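Local coordinates for protein aldehyde dehydrogenase (Burkholderia thailandensis, PDB 5J6B) that probably oxidises aldehydes to carboxylic acids with NADP as cofactor, at residues N261-V266 against R298-A303. Sequence-based numbering, arbitrary orientation.
Sequences NAAAIV and RIIAHA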
loop_
_atom_site.group_PDB
_atom_site.type_symbol
_atom_site.label_atom_id
_atom_site.label_comp_id
_atom_site.label_asym_id
_atom_site.label_seq_id
_atom_site.Cartn_x
_atom_site.Cartn_y
_atom_site.Cartn_z
ATOM N N ASN A 261 -11.160 -19.359 -24.627
ATOM C CA ASN A 261 -10.450 -20.085 -25.683
ATOM C C ASN A 261 -9.031 -19.523 -25.803
ATOM O O ASN A 261 -8.653 -18.944 -26.823
ATOM C CB ASN A 261 -11.235 -20.039 -27.034
ATOM C CG ASN A 261 -11.501 -18.619 -27.548
ATOM O OD1 ASN A 261 -11.450 -17.633 -26.802
ATOM N ND2 ASN A 261 -11.809 -18.522 -28.832
ATOM N N ALA A 262 -8.230 -19.748 -24.761
ATOM C CA ALA A 262 -6.978 -19.025 -24.585
ATOM C C ALA A 262 -6.016 -19.270 -25.738
ATOM O O ALA A 262 -5.950 -20.362 -26.314
ATOM C CB ALA A 262 -6.293 -19.419 -23.272
ATOM N N ALA A 263 -5.256 -18.228 -26.056
ATOM C CA ALA A 263 -4.299 -18.229 -27.149
ATOM C C ALA A 263 -2.888 -17.997 -26.622
ATOM O O ALA A 263 -2.683 -17.343 -25.587
ATOM C CB ALA A 263 -4.638 -17.145 -28.190
ATOM N N ALA A 264 -1.918 -18.540 -27.357
ATOM C CA ALA A 264 -0.500 -18.311 -27.117
ATOM C C ALA A 264 0.121 -17.841 -28.423
ATOM O O ALA A 264 -0.079 -18.472 -29.465
ATOM C CB ALA A 264 0.210 -19.582 -26.620
ATOM N N ILE A 265 0.856 -16.735 -28.366
ATOM C CA ILE A 265 1.606 -16.211 -29.505
ATOM C C ILE A 265 3.041 -16.702 -29.400
ATOM O O ILE A 265 3.644 -16.658 -28.316
ATOM C CB ILE A 265 1.569 -14.666 -29.544
ATOM C CG1 ILE A 265 0.154 -14.158 -29.827
ATOM C CG2 ILE A 265 2.565 -14.109 -30.585
ATOM C CD1 ILE A 265 -0.002 -12.658 -29.599
ATOM N N VAL A 266 3.602 -17.156 -30.520
ATOM C CA VAL A 266 5.023 -17.485 -30.600
ATOM C C VAL A 266 5.663 -16.492 -31.568
ATOM O O VAL A 266 5.387 -16.524 -32.772
ATOM C CB VAL A 266 5.264 -18.934 -31.043
ATOM C CG1 VAL A 266 6.760 -19.227 -31.036
ATOM C CG2 VAL A 266 4.509 -19.912 -30.114
ATOM N N ARG A 298 -5.611 -22.012 -28.898
ATOM C CA ARG A 298 -5.184 -21.423 -30.161
ATOM C C ARG A 298 -3.701 -21.086 -30.091
ATOM O O ARG A 298 -3.257 -20.423 -29.153
ATOM C CB ARG A 298 -6.005 -20.165 -30.469
ATOM C CG ARG A 298 -7.520 -20.406 -30.500
ATOM C CD ARG A 298 -8.250 -19.082 -30.782
ATOM N NE ARG A 298 -8.304 -18.214 -29.605
ATOM C CZ ARG A 298 -8.243 -16.883 -29.649
ATOM N NH1 ARG A 298 -8.094 -16.267 -30.814
ATOM N NH2 ARG A 298 -8.316 -16.171 -28.525
ATOM N N ILE A 299 -2.937 -21.540 -31.076
ATOM C CA ILE A 299 -1.513 -21.239 -31.162
ATOM C C ILE A 299 -1.301 -20.373 -32.392
ATOM O O ILE A 299 -1.631 -20.788 -33.506
ATOM C CB ILE A 299 -0.664 -22.515 -31.244
ATOM C CG1 ILE A 299 -0.941 -23.411 -30.026
ATOM C CG2 ILE A 299 0.815 -22.142 -31.362
ATOM C CD1 ILE A 299 -0.449 -24.840 -30.183
ATOM N N ILE A 300 -0.725 -19.187 -32.186
ATOM C CA ILE A 300 -0.554 -18.163 -33.215
ATOM C C ILE A 300 0.949 -17.952 -33.362
ATOM O O ILE A 300 1.573 -17.281 -32.530
ATOM C CB ILE A 300 -1.272 -16.859 -32.836
ATOM C CG1 ILE A 300 -2.761 -17.124 -32.564
ATOM C CG2 ILE A 300 -1.087 -15.788 -33.918
ATOM C CD1 ILE A 300 -3.476 -16.002 -31.793
ATOM N N ALA A 301 1.546 -18.535 -34.405
ATOM C CA ALA A 301 2.995 -18.638 -34.527
ATOM C C ALA A 301 3.508 -17.829 -35.708
ATOM O O ALA A 301 2.926 -17.869 -36.799
ATOM C CB ALA A 301 3.428 -20.100 -34.689
ATOM N N HIS A 302 4.622 -17.130 -35.490
ATOM C CA HIS A 302 5.194 -16.273 -36.521
ATOM C C HIS A 302 5.758 -17.097 -37.676
ATOM O O HIS A 302 6.368 -18.157 -37.475
ATOM C CB HIS A 302 6.294 -15.383 -35.933
ATOM C CG HIS A 302 6.676 -14.240 -36.825
ATOM N ND1 HIS A 302 7.562 -14.374 -37.875
ATOM C CD2 HIS A 302 6.284 -12.945 -36.831
ATOM C CE1 HIS A 302 7.704 -13.211 -38.485
ATOM N NE2 HIS A 302 6.934 -12.328 -37.878
ATOM N N ALA A 303 5.564 -16.579 -38.893
ATOM C CA ALA A 303 6.006 -17.248 -40.113
ATOM C C ALA A 303 7.480 -17.636 -40.066
ATOM O O ALA A 303 7.866 -18.661 -40.633
ATOM C CB ALA A 303 5.739 -16.331 -41.319
HETATM O O HOH W 1 -9.351 -16.182 -25.326
#
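Arg298 folds back alongside residues 261-263 and takes the backbone carbonyl of Asn261 side-on with two nitrogens. NE makes the shorter, straighter bond to Asn261 O (2.9 Å, 163° at the hydrogen), and NH2 adds a longer one at 3.3 Å; the oxygen lies in the guanidinium plane. A bend at chi3 (-77°) turns the group into this position. The methyl of Ala263 sits over one face, offset toward the rim, while the Asn261 amide covers the opposite face, ND2 3.6 Å from NE and the two planes only 20° apart. NH1 bonds to Arg407 O and Tyr384 OH, and NH2 also to Val408 O, while Ser411 and Tyr384 O hold the Asn261 amide, so these buried polar groups are fixed from several directions. A water bridges the two side chains, donating to Asn261 OD1 and accepting only weakly from Arg298 NH2.

Beyond this tightly held end the pairing is regular. Residues 263-266 and 298-302 run parallel, and a ladder of bonds alternates from Arg298 N to Ala262 O through to His302 N on Val266 O (2.9 Å). On the face carrying Arg298, Ile300 CD1 touches Ala263 CB at 4.0 Å, and Ile265 and Ile300 lie together under helix 401-409. On the other face Val266 CB meets Ala301 CB at 4.2 Å, beneath helix 303-319; the looser side is here, where Val266 CG2 and Ile299 CG2 come no nearer than 4.5 Å. His302 ends the strand as N-cap of that helix, its ND1 bonded to Asp304 N. With helix 274-286 as the connection, the pair forms a parallel beta-alpha-beta unit in the layered alpha/beta catalytic domain of the aldehyde dehydrogenase fold.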